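PDB 5HXA: alpha,alpha-trehalose-phosphate synthase (UDP-forming) from Burkholderia xenovorans, which belongs to glycosyltransferase family 20, a group of enzymes with the GT-B fold of two Rossmann-like domains. Local coordinates for residues 148-151 against 157-160; 187-192 against 461-466; 217-222 against 226-231. All coordinates share one frame; numbering follows the deposited sequence.

From the N terminus, contact 1 closes first. It closes the short loop between helix 145-151 and strand 158-161. Contact 2 opens next, on strand 190-193, and closes only at the C-terminal tail, residues 461-466. Contact 3 is a hairpin that forms and closes within this long loop. All three contacts reach the large mixed sheet. Strands 158-161, 190-193 and 225-231 are consecutive neighbours in it. Contacts 1 and 2 meet at the salt bridge between Arg150 NH2 and Asp189 OD2. Backbone hydrogen bonds join contact 2 to contact 3. Contact 2 brings the chain's end back to this domain, after the chain has built the second, parallel sheet.

Contact 1. Residues 148-151 against 157-160; sequences CLRE and PIGF
Leu149 and Arg150 of helix 145-151 meet the side chain of Ile158 on strand 158-161. The two elements belong to a beta-alpha-beta unit made of strand 134-138, helix 145-151 and strand 158-161. This is the repeating arrangement of a Rossmann-like domain, and here it builds part of the N-terminal half of the GT-B fold. The return from helix to strand is short, with five residues between the two segments.

The apolar part is small. Leu149 CD1 lies 3.8 Å from Ile158 CD1, and Leu149 CB is 4.0 Å from the same methyl. Ile158 has CG1 beside its backbone N (chi1 -45°). An extended chi2 of 170° then carries CD1 out to the helix. Leu149 also packs on Ile135 and on Ala122 of helix 108-126, so this contact lies within a buried layer between sheet and helices.

The second part sets a methyl against a flat charged group. Ile158 CD1 sits 3.3 Å above the guanidinium plane of Arg150, over its centre. The methyl is nearly as close to the outer nitrogens as to the middle, at 3.5 Å from Arg150 NH1 and 3.6 Å from Arg150 NH2. A bend at chi2 (-56°) swings the Arg150 chain off the helix toward the strand, and the guanidinium meets Ile158 with a face.

Polar bonds around the guanidinium hold that face in place. NE binds Ser187 O, NH1 binds Val154 O and Asn156 O, and NH2 makes a salt bridge to Asp189 OD2. The same Asp189 oxygen accepts Ile158 N, so one carboxylate positions both partners of the contact. No hydrogen bond runs directly between the two segments. Further back along the isoleucine, Ile158 CG1 lies 3.7 Å from Arg150 NH2.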
ATOM      1  N   CYS A 148     -18.782 -12.686 -18.260  1.00 22.75           N
ATOM      2  CA  CYS A 148     -18.790 -13.131 -19.651  1.00 27.67           C
ATOM      3  C   CYS A 148     -19.748 -14.299 -19.849  1.00 28.53           C
ATOM      4  O   CYS A 148     -20.459 -14.368 -20.860  1.00 27.35           O
ATOM      5  CB  CYS A 148     -17.380 -13.526 -20.093  1.00 24.50           C
ATOM      6  SG  CYS A 148     -16.188 -12.176 -20.142  1.00 27.76           S
ATOM      7  N   LEU A 149     -19.781 -15.233 -18.900  1.00 23.79           N
ATOM      8  CA  LEU A 149     -20.693 -16.367 -19.056  1.00 28.78           C
ATOM      9  C   LEU A 149     -22.148 -15.920 -18.954  1.00 26.65           C
ATOM     10  O   LEU A 149     -22.982 -16.335 -19.770  1.00 30.96           O
ATOM     11  CB  LEU A 149     -20.376 -17.455 -18.027  1.00 28.07           C
ATOM     12  CG  LEU A 149     -19.106 -18.278 -18.294  1.00 23.17           C
ATOM     13  CD1 LEU A 149     -18.796 -19.188 -17.110  1.00 26.69           C
ATOM     14  CD2 LEU A 149     -19.208 -19.090 -19.612  1.00 24.44           C
ATOM     15  N   ARG A 150     -22.473 -15.064 -17.975  1.00 23.58           N
ATOM     16  CA  ARG A 150     -23.851 -14.581 -17.838  1.00 26.34           C
ATOM     17  C   ARG A 150     -24.310 -13.869 -19.102  1.00 30.48           C
ATOM     18  O   ARG A 150     -25.476 -13.976 -19.501  1.00 27.82           O
ATOM     19  CB  ARG A 150     -23.988 -13.624 -16.648  1.00 26.67           C
ATOM     20  CG  ARG A 150     -23.532 -14.180 -15.306  1.00 22.90           C
ATOM     21  CD  ARG A 150     -24.249 -15.480 -14.949  1.00 21.97           C
ATOM     22  NE  ARG A 150     -23.874 -15.880 -13.597  1.00 20.66           N
ATOM     23  CZ  ARG A 150     -24.063 -17.091 -13.079  1.00 21.56           C
ATOM     24  NH1 ARG A 150     -24.642 -18.054 -13.792  1.00 21.20           N
ATOM     25  NH2 ARG A 150     -23.674 -17.332 -11.834  1.00 21.75           N
ATOM     26  N   GLU A 151     -23.407 -13.116 -19.728  1.00 29.53           N
ATOM     27  CA  GLU A 151     -23.727 -12.420 -20.965  1.00 32.26           C
ATOM     28  C   GLU A 151     -24.047 -13.387 -22.092  1.00 35.65           C
ATOM     29  O   GLU A 151     -24.756 -13.015 -23.032  1.00 37.30           O
ATOM     30  CB  GLU A 151     -22.561 -11.513 -21.358  1.00 40.42           C
ATOM     31  CG  GLU A 151     -22.964 -10.091 -21.648  1.00 58.42           C
ATOM     32  CD  GLU A 151     -22.673  -9.166 -20.494  1.00 67.87           C
ATOM     33  OE1 GLU A 151     -21.479  -8.954 -20.197  1.00 72.86           O
ATOM     34  OE2 GLU A 151     -23.635  -8.657 -19.882  1.00 72.19           O
ATOM     35  N   PRO A 157     -24.602 -22.601 -11.722  1.00 27.03           N
ATOM     36  CA  PRO A 157     -23.823 -22.093 -10.581  1.00 27.12           C
ATOM     37  C   PRO A 157     -22.365 -21.894 -10.971  1.00 26.95           C
ATOM     38  O   PRO A 157     -21.746 -22.768 -11.586  1.00 25.44           O
ATOM     39  CB  PRO A 157     -23.985 -23.193  -9.523  1.00 24.10           C
ATOM     40  CG  PRO A 157     -25.296 -23.876  -9.888  1.00 26.00           C
ATOM     41  CD  PRO A 157     -25.325 -23.845 -11.403  1.00 27.12           C
ATOM     42  N   ILE A 158     -21.818 -20.728 -10.621  1.00 20.08           N
ATOM     43  CA  ILE A 158     -20.420 -20.398 -10.898  1.00 20.07           C
ATOM     44  C   ILE A 158     -19.788 -19.895  -9.608  1.00 24.23           C
ATOM     45  O   ILE A 158     -20.288 -18.940  -8.999  1.00 22.59           O
ATOM     46  CB  ILE A 158     -20.263 -19.343 -12.011  1.00 21.96           C
ATOM     47  CG1 ILE A 158     -21.176 -19.644 -13.211  1.00 20.16           C
ATOM     48  CG2 ILE A 158     -18.804 -19.292 -12.490  1.00 21.76           C
ATOM     49  CD1 ILE A 158     -21.227 -18.499 -14.238  1.00 20.27           C
ATOM     50  N   GLY A 159     -18.691 -20.530  -9.198  1.00 20.03           N
ATOM     51  CA  GLY A 159     -17.924 -20.104  -8.041  1.00 17.04           C
ATOM     52  C   GLY A 159     -16.547 -19.628  -8.462  1.00 21.51           C
ATOM     53  O   GLY A 159     -16.010 -20.068  -9.481  1.00 21.22           O
ATOM     54  N   PHE A 160     -15.983 -18.710  -7.674  1.00 18.64           N
ATOM     55  CA  PHE A 160     -14.652 -18.169  -7.897  1.00 18.45           C
ATOM     56  C   PHE A 160     -13.829 -18.335  -6.630  1.00 21.68           C
ATOM     57  O   PHE A 160     -14.340 -18.129  -5.524  1.00 18.41           O
ATOM     58  CB  PHE A 160     -14.715 -16.675  -8.277  1.00 17.37           C
ATOM     59  CG  PHE A 160     -13.370 -16.051  -8.566  1.00 18.94           C
ATOM     60  CD1 PHE A 160     -12.678 -16.371  -9.723  1.00 17.98           C
ATOM     61  CD2 PHE A 160     -12.816 -15.121  -7.691  1.00 17.82           C
ATOM     62  CE1 PHE A 160     -11.457 -15.784 -10.001  1.00 18.81           C
ATOM     63  CE2 PHE A 160     -11.589 -14.530  -7.966  1.00 20.77           C
ATOM     64  CZ  PHE A 160     -10.905 -14.868  -9.118  1.00 17.61           C
TER

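Contact 2. Residues 187-192 against 461-466; sequences SYDVIG and RNVATA
Val463, in the C-terminal tail, packs against Asp189, just before strand 190-193, and Val190, its first residue. The strand belongs to the parallel part of the large sheet in the N-terminal Rossmann-like domain. Residues 461-466 follow helix 449-461. In many GT-B enzymes the C-terminal end of the chain crosses back to the first domain, and the tail here is consistent with that.

Asp189 comes first along the segment. It meets Val463 at about a right angle and offers its aliphatic and carboxylate carbons to the valine. Asp189 CB is 3.7 Å from Val463 CG1 and equally 3.7 Å from Val463 CG2. Asp189 CG is 3.6 Å from Val463 CG1, and this methyl also lies 3.7 Å from Asp189 OD1. The contact is van der Waals packing, with no hydrogen bond across it. The charge of Asp189 is met by Arg150, on the side of OD2. That bond helps to fix the carboxylate that lies beside the tail.

Val190 is next and is buried. With CG1 anti to the backbone N (chi1 180°), CG2 lies beside that N and is the methyl that faces the tail. Val190 also touches Tyr232. Both Val463 methyls touch Asp189 CB; beyond that, CG1 reaches the carboxylate, and CG2 meets Val190 CG2 at 3.7 Å.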
ATOM      1  N   SER A 187     -21.057 -11.359 -10.644  1.00 18.42           N
ATOM      2  CA  SER A 187     -21.757 -12.348 -11.461  1.00 21.56           C
ATOM      3  C   SER A 187     -21.518 -13.771 -10.975  1.00 20.58           C
ATOM      4  O   SER A 187     -22.269 -14.673 -11.365  1.00 21.74           O
ATOM      5  CB  SER A 187     -21.331 -12.233 -12.929  1.00 22.25           C
ATOM      6  OG  SER A 187     -21.868 -11.051 -13.497  1.00 21.65           O
ATOM      7  N   TYR A 188     -20.480 -13.991 -10.168  1.00 17.31           N
ATOM      8  CA  TYR A 188     -20.289 -15.272  -9.501  1.00 16.92           C
ATOM      9  C   TYR A 188     -21.350 -15.481  -8.423  1.00 22.94           C
ATOM     10  O   TYR A 188     -21.739 -14.541  -7.721  1.00 18.84           O
ATOM     11  CB  TYR A 188     -18.892 -15.338  -8.857  1.00 15.93           C
ATOM     12  CG  TYR A 188     -17.744 -15.489  -9.853  1.00 19.35           C
ATOM     13  CD1 TYR A 188     -17.483 -16.719 -10.456  1.00 23.32           C
ATOM     14  CD2 TYR A 188     -16.906 -14.413 -10.157  1.00 15.97           C
ATOM     15  CE1 TYR A 188     -16.435 -16.872 -11.367  1.00 21.94           C
ATOM     16  CE2 TYR A 188     -15.850 -14.552 -11.068  1.00 17.57           C
ATOM     17  CZ  TYR A 188     -15.632 -15.779 -11.671  1.00 19.05           C
ATOM     18  OH  TYR A 188     -14.604 -15.922 -12.571  1.00 20.74           O
ATOM     19  N   ASP A 189     -21.801 -16.735  -8.279  1.00 17.79           N
ATOM     20  CA  ASP A 189     -22.713 -17.098  -7.196  1.00 17.54           C
ATOM     21  C   ASP A 189     -21.994 -17.266  -5.863  1.00 23.67           C
ATOM     22  O   ASP A 189     -22.592 -17.024  -4.811  1.00 18.78           O
ATOM     23  CB  ASP A 189     -23.447 -18.399  -7.519  1.00 18.02           C
ATOM     24  CG  ASP A 189     -24.358 -18.267  -8.714  1.00 26.25           C
ATOM     25  OD1 ASP A 189     -25.322 -17.470  -8.640  1.00 27.25           O
ATOM     26  OD2 ASP A 189     -24.109 -18.960  -9.723  1.00 21.45           O
ATOM     27  N   VAL A 190     -20.744 -17.719  -5.886  1.00 19.94           N
ATOM     28  CA  VAL A 190     -19.934 -17.920  -4.688  1.00 18.05           C
ATOM     29  C   VAL A 190     -18.556 -17.327  -4.959  1.00 19.96           C
ATOM     30  O   VAL A 190     -17.962 -17.582  -6.015  1.00 19.70           O
ATOM     31  CB  VAL A 190     -19.814 -19.416  -4.318  1.00 20.57           C
ATOM     32  CG1 VAL A 190     -18.950 -19.608  -3.047  1.00 17.73           C
ATOM     33  CG2 VAL A 190     -21.200 -20.061  -4.151  1.00 23.53           C
ATOM     34  N   ILE A 191     -18.051 -16.533  -4.023  1.00 18.31           N
ATOM     35  CA  ILE A 191     -16.695 -16.013  -4.104  1.00 17.36           C
ATOM     36  C   ILE A 191     -15.959 -16.432  -2.841  1.00 21.48           C
ATOM     37  O   ILE A 191     -16.412 -16.138  -1.729  1.00 20.98           O
ATOM     38  CB  ILE A 191     -16.659 -14.485  -4.266  1.00 18.80           C
ATOM     39  CG1 ILE A 191     -17.321 -14.053  -5.579  1.00 19.62           C
ATOM     40  CG2 ILE A 191     -15.208 -14.001  -4.233  1.00 19.17           C
ATOM     41  CD1 ILE A 191     -17.324 -12.529  -5.761  1.00 17.68           C
ATOM     42  N   GLY A 192     -14.827 -17.104  -3.012  1.00 20.33           N
ATOM     43  CA  GLY A 192     -13.982 -17.520  -1.903  1.00 17.88           C
ATOM     44  C   GLY A 192     -12.657 -16.779  -1.921  1.00 17.39           C
ATOM     45  O   GLY A 192     -12.084 -16.530  -2.990  1.00 16.29           O
ATOM     46  N   ARG A 461     -22.854 -26.046  -4.547  1.00 25.55           N
ATOM     47  CA  ARG A 461     -24.015 -26.892  -4.806  1.00 26.58           C
ATOM     48  C   ARG A 461     -25.263 -26.438  -4.063  1.00 27.94           C
ATOM     49  O   ARG A 461     -26.342 -26.995  -4.301  1.00 33.57           O
ATOM     50  CB  ARG A 461     -23.707 -28.349  -4.438  1.00 29.63           C
ATOM     51  CG  ARG A 461     -22.596 -28.957  -5.280  1.00 32.27           C
ATOM     52  CD  ARG A 461     -22.323 -30.410  -4.918  1.00 35.72           C
ATOM     53  NE  ARG A 461     -21.358 -31.010  -5.836  1.00 41.09           N
ATOM     54  CZ  ARG A 461     -20.171 -31.497  -5.481  1.00 41.76           C
ATOM     55  NH1 ARG A 461     -19.790 -31.477  -4.212  1.00 34.64           N
ATOM     56  NH2 ARG A 461     -19.367 -32.024  -6.399  1.00 40.43           N
ATOM     57  N   ASN A 462     -25.146 -25.464  -3.166  1.00 27.36           N
ATOM     58  CA  ASN A 462     -26.292 -24.922  -2.441  1.00 32.28           C
ATOM     59  C   ASN A 462     -26.912 -23.711  -3.139  1.00 35.88           C
ATOM     60  O   ASN A 462     -27.888 -23.149  -2.636  1.00 36.36           O
ATOM     61  CB  ASN A 462     -25.869 -24.544  -1.015  1.00 33.19           C
ATOM     62  CG  ASN A 462     -27.058 -24.254  -0.109  1.00 42.09           C
ATOM     63  OD1 ASN A 462     -27.943 -25.092   0.056  1.00 38.88           O
ATOM     64  ND2 ASN A 462     -27.079 -23.061   0.481  1.00 44.77           N
ATOM     65  N   VAL A 463     -26.369 -23.299  -4.285  1.00 28.37           N
ATOM     66  CA  VAL A 463     -26.856 -22.101  -4.958  1.00 29.10           C
ATOM     67  C   VAL A 463     -28.201 -22.358  -5.628  1.00 34.04           C
ATOM     68  O   VAL A 463     -29.149 -21.585  -5.456  1.00 33.68           O
ATOM     69  CB  VAL A 463     -25.810 -21.604  -5.970  1.00 28.22           C
ATOM     70  CG1 VAL A 463     -26.403 -20.494  -6.852  1.00 25.12           C
ATOM     71  CG2 VAL A 463     -24.549 -21.147  -5.237  1.00 24.43           C
ATOM     72  N   ALA A 464     -28.307 -23.436  -6.412  1.00 31.68           N
ATOM     73  CA  ALA A 464     -29.486 -23.630  -7.253  1.00 32.17           C
ATOM     74  C   ALA A 464     -30.659 -24.280  -6.525  1.00 30.84           C
ATOM     75  O   ALA A 464     -31.761 -24.329  -7.089  1.00 46.69           O
ATOM     76  CB  ALA A 464     -29.127 -24.464  -8.487  1.00 33.51           C
ATOM     77  N   THR A 465     -30.458 -24.747  -5.294  1.00 41.99           N
ATOM     78  CA  THR A 465     -31.479 -25.426  -4.498  1.00 57.37           C
ATOM     79  C   THR A 465     -32.725 -24.561  -4.304  1.00 71.60           C
ATOM     80  O   THR A 465     -32.696 -23.589  -3.543  1.00 59.82           O
ATOM     81  CB  THR A 465     -30.886 -25.829  -3.137  1.00 61.05           C
ATOM     82  OG1 THR A 465     -29.578 -26.398  -3.327  1.00 54.92           O
ATOM     83  CG2 THR A 465     -31.778 -26.841  -2.425  1.00 57.99           C
ATOM     84  N   ALA A 466     -33.825 -24.911  -4.974  1.00 58.98           N
ATOM     85  CA  ALA A 466     -35.035 -24.080  -4.963  1.00 52.40           C
ATOM     86  C   ALA A 466     -35.827 -24.277  -3.695  1.00 39.18           C
ATOM     87  O   ALA A 466     -35.658 -25.283  -3.011  1.00 44.12           O
ATOM     88  CB  ALA A 466     -35.901 -24.387  -6.165  1.00 58.17           C
TER

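Contact 3. Residues 217-222 against 226-231; sequences DGMVHA and FLKVGA
Val220 and Val229 meet through single methyls, Val220 CG2 and Val229 CG2, 3.7 Å apart. Leu227 lies on the same buried face of the sheet, with its CD2 near Val220 CG1. Leu227 continues this packing onto Ile191 of the neighbouring strand. Val229 continues it onto Phe202 of helix 196-208.

His221 and Phe226 pair on the other face of the two strands. Their rings form an offset stack, with centroids 4.2 Å apart and planes at 22°. Phe226 CE1 lies 3.3 Å above the plane of the His221 ring, over its centre. With His221 CG anti to the backbone N (chi1 -174°), the imidazole is carried over the Phe226 ring. His221 CB also lies over that face, offset toward the rim, and makes a CH-pi contact. Met219 lies on this side too. The bend at chi2 brings SD to 3.8 Å from Lys228 CB, and the bend at chi3 turns CE toward Phe226 CB.

Strands 219-222 and 225-231 form a beta hairpin toward one end of the large mixed sheet, with strand 212-214 beyond it. Here the parallel order gives way to antiparallel pairing. Val220 and Leu227 make up the hydrogen-bonded pair: Val220 N binds Leu227 O at 2.8 Å, and Leu227 N binds Val220 O at 3.0 Å. Met219 with Lys228 and His221 with Phe226 are the non-hydrogen-bonded pairs on either side. Met219 CA adds a CA-H...O contact to Leu227 O, and Phe226 CA one to Val220 O.

Toward the polar edge, Val229 N gives a nearly straight bond to Gly218 O, 3.0 Å long with an angle of 170° at the hydrogen. Beyond it the extended Lys228 chain turns at its last torsion toward Asp217. The salt bridge there is long, with Lys228 NZ 3.9 Å from Asp217 OD1.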
ATOM      1  N   ASP A 217     -25.617 -15.049   6.835  1.00 33.65           N
ATOM      2  CA  ASP A 217     -24.914 -16.281   6.456  1.00 35.50           C
ATOM      3  C   ASP A 217     -23.910 -16.061   5.316  1.00 32.07           C
ATOM      4  O   ASP A 217     -23.786 -16.884   4.405  1.00 31.81           O
ATOM      5  CB  ASP A 217     -25.937 -17.371   6.093  1.00 43.56           C
ATOM      6  CG  ASP A 217     -25.319 -18.772   6.001  1.00 61.67           C
ATOM      7  OD1 ASP A 217     -24.334 -19.061   6.720  1.00 65.06           O
ATOM      8  OD2 ASP A 217     -25.829 -19.588   5.201  1.00 65.65           O
ATOM      9  N   GLY A 218     -23.192 -14.936   5.358  1.00 26.08           N
ATOM     10  CA  GLY A 218     -22.199 -14.619   4.343  1.00 26.11           C
ATOM     11  C   GLY A 218     -22.743 -14.131   3.012  1.00 24.26           C
ATOM     12  O   GLY A 218     -21.965 -13.943   2.064  1.00 20.64           O
ATOM     13  N   MET A 219     -24.040 -13.896   2.912  1.00 21.50           N
ATOM     14  CA  MET A 219     -24.637 -13.458   1.661  1.00 17.82           C
ATOM     15  C   MET A 219     -24.421 -11.962   1.461  1.00 21.80           C
ATOM     16  O   MET A 219     -24.335 -11.193   2.423  1.00 23.67           O
ATOM     17  CB  MET A 219     -26.134 -13.785   1.647  1.00 20.55           C
ATOM     18  CG  MET A 219     -26.443 -15.281   1.726  1.00 29.21           C
ATOM     19  SD  MET A 219     -25.791 -16.242   0.345  1.00 29.49           S
ATOM     20  CE  MET A 219     -26.836 -15.691  -1.000  1.00 25.13           C
ATOM     21  N   VAL A 220     -24.324 -11.559   0.191  1.00 20.35           N
ATOM     22  CA  VAL A 220     -24.135 -10.173  -0.217  1.00 17.71           C
ATOM     23  C   VAL A 220     -25.126  -9.872  -1.332  1.00 24.72           C
ATOM     24  O   VAL A 220     -25.327 -10.700  -2.227  1.00 19.31           O
ATOM     25  CB  VAL A 220     -22.694  -9.917  -0.703  1.00 20.49           C
ATOM     26  CG1 VAL A 220     -22.585  -8.534  -1.363  1.00 15.96           C
ATOM     27  CG2 VAL A 220     -21.714 -10.063   0.442  1.00 16.94           C
ATOM     28  N   HIS A 221     -25.741  -8.689  -1.282  1.00 20.72           N
ATOM     29  CA  HIS A 221     -26.641  -8.204  -2.324  1.00 21.03           C
ATOM     30  C   HIS A 221     -25.956  -7.028  -3.000  1.00 24.47           C
ATOM     31  O   HIS A 221     -25.837  -5.953  -2.405  1.00 20.33           O
ATOM     32  CB  HIS A 221     -27.980  -7.781  -1.728  1.00 18.82           C
ATOM     33  CG  HIS A 221     -29.006  -7.405  -2.754  1.00 19.85           C
ATOM     34  ND1 HIS A 221     -30.246  -6.908  -2.415  1.00 25.88           N
ATOM     35  CD2 HIS A 221     -28.987  -7.480  -4.106  1.00 23.71           C
ATOM     36  CE1 HIS A 221     -30.946  -6.686  -3.516  1.00 27.54           C
ATOM     37  NE2 HIS A 221     -30.201  -7.020  -4.557  1.00 25.28           N
ATOM     38  N   ALA A 222     -25.506  -7.218  -4.236  1.00 18.52           N
ATOM     39  CA  ALA A 222     -24.788  -6.150  -4.920  1.00 24.67           C
ATOM     40  C   ALA A 222     -25.017  -6.258  -6.419  1.00 21.89           C
ATOM     41  O   ALA A 222     -25.084  -7.365  -6.959  1.00 20.56           O
ATOM     42  CB  ALA A 222     -23.288  -6.204  -4.599  1.00 20.40           C
ATOM     43  N   PHE A 226     -27.609 -11.571  -5.732  1.00 22.24           N
ATOM     44  CA  PHE A 226     -27.155 -12.129  -4.465  1.00 18.76           C
ATOM     45  C   PHE A 226     -26.022 -13.116  -4.731  1.00 23.03           C
ATOM     46  O   PHE A 226     -25.997 -13.792  -5.762  1.00 22.46           O
ATOM     47  CB  PHE A 226     -28.296 -12.831  -3.715  1.00 18.63           C
ATOM     48  CG  PHE A 226     -29.117 -11.905  -2.836  1.00 23.80           C
ATOM     49  CD1 PHE A 226     -30.096 -11.091  -3.386  1.00 18.55           C
ATOM     50  CD2 PHE A 226     -28.896 -11.846  -1.464  1.00 23.11           C
ATOM     51  CE1 PHE A 226     -30.855 -10.226  -2.586  1.00 22.37           C
ATOM     52  CE2 PHE A 226     -29.648 -10.981  -0.655  1.00 22.22           C
ATOM     53  CZ  PHE A 226     -30.633 -10.178  -1.215  1.00 20.47           C
ATOM     54  N   LEU A 227     -25.084 -13.191  -3.791  1.00 18.61           N
ATOM     55  CA  LEU A 227     -23.971 -14.130  -3.886  1.00 18.19           C
ATOM     56  C   LEU A 227     -23.478 -14.418  -2.477  1.00 20.94           C
ATOM     57  O   LEU A 227     -23.689 -13.625  -1.553  1.00 20.90           O
ATOM     58  CB  LEU A 227     -22.822 -13.584  -4.751  1.00 17.88           C
ATOM     59  CG  LEU A 227     -22.145 -12.273  -4.336  1.00 19.02           C
ATOM     60  CD1 LEU A 227     -20.695 -12.237  -4.806  1.00 19.57           C
ATOM     61  CD2 LEU A 227     -22.887 -11.036  -4.878  1.00 20.40           C
ATOM     62  N   LYS A 228     -22.813 -15.561  -2.320  1.00 19.73           N
ATOM     63  CA  LYS A 228     -22.172 -15.918  -1.058  1.00 22.14           C
ATOM     64  C   LYS A 228     -20.690 -15.581  -1.147  1.00 24.97           C
ATOM     65  O   LYS A 228     -20.038 -15.899  -2.148  1.00 21.74           O
ATOM     66  CB  LYS A 228     -22.358 -17.403  -0.728  1.00 24.14           C
ATOM     67  CG  LYS A 228     -21.815 -17.782   0.660  1.00 27.69           C
ATOM     68  CD  LYS A 228     -22.250 -19.170   1.063  1.00 42.25           C
ATOM     69  CE  LYS A 228     -21.707 -19.556   2.433  1.00 44.50           C
ATOM     70  NZ  LYS A 228     -22.232 -18.681   3.507  1.00 48.01           N
ATOM     71  N   VAL A 229     -20.165 -14.925  -0.116  1.00 20.04           N
ATOM     72  CA  VAL A 229     -18.763 -14.522  -0.079  1.00 16.47           C
ATOM     73  C   VAL A 229     -18.154 -15.087   1.197  1.00 20.70           C
ATOM     74  O   VAL A 229     -18.682 -14.860   2.290  1.00 21.88           O
ATOM     75  CB  VAL A 229     -18.607 -12.986  -0.134  1.00 21.81           C
ATOM     76  CG1 VAL A 229     -17.140 -12.590  -0.268  1.00 19.38           C
ATOM     77  CG2 VAL A 229     -19.411 -12.404  -1.309  1.00 20.81           C
ATOM     78  N   GLY A 230     -17.056 -15.840   1.065  1.00 21.91           N
ATOM     79  CA  GLY A 230     -16.479 -16.479   2.233  1.00 18.18           C
ATOM     80  C   GLY A 230     -14.969 -16.589   2.171  1.00 21.45           C
ATOM     81  O   GLY A 230     -14.342 -16.362   1.134  1.00 19.77           O
ATOM     82  N   ALA A 231     -14.389 -16.937   3.319  1.00 19.75           N
ATOM     83  CA  ALA A 231     -12.980 -17.298   3.422  1.00 18.52           C
ATOM     84  C   ALA A 231     -12.861 -18.817   3.446  1.00 22.22           C
ATOM     85  O   ALA A 231     -13.510 -19.480   4.259  1.00 19.08           O
ATOM     86  CB  ALA A 231     -12.344 -16.708   4.686  1.00 20.19           C
TER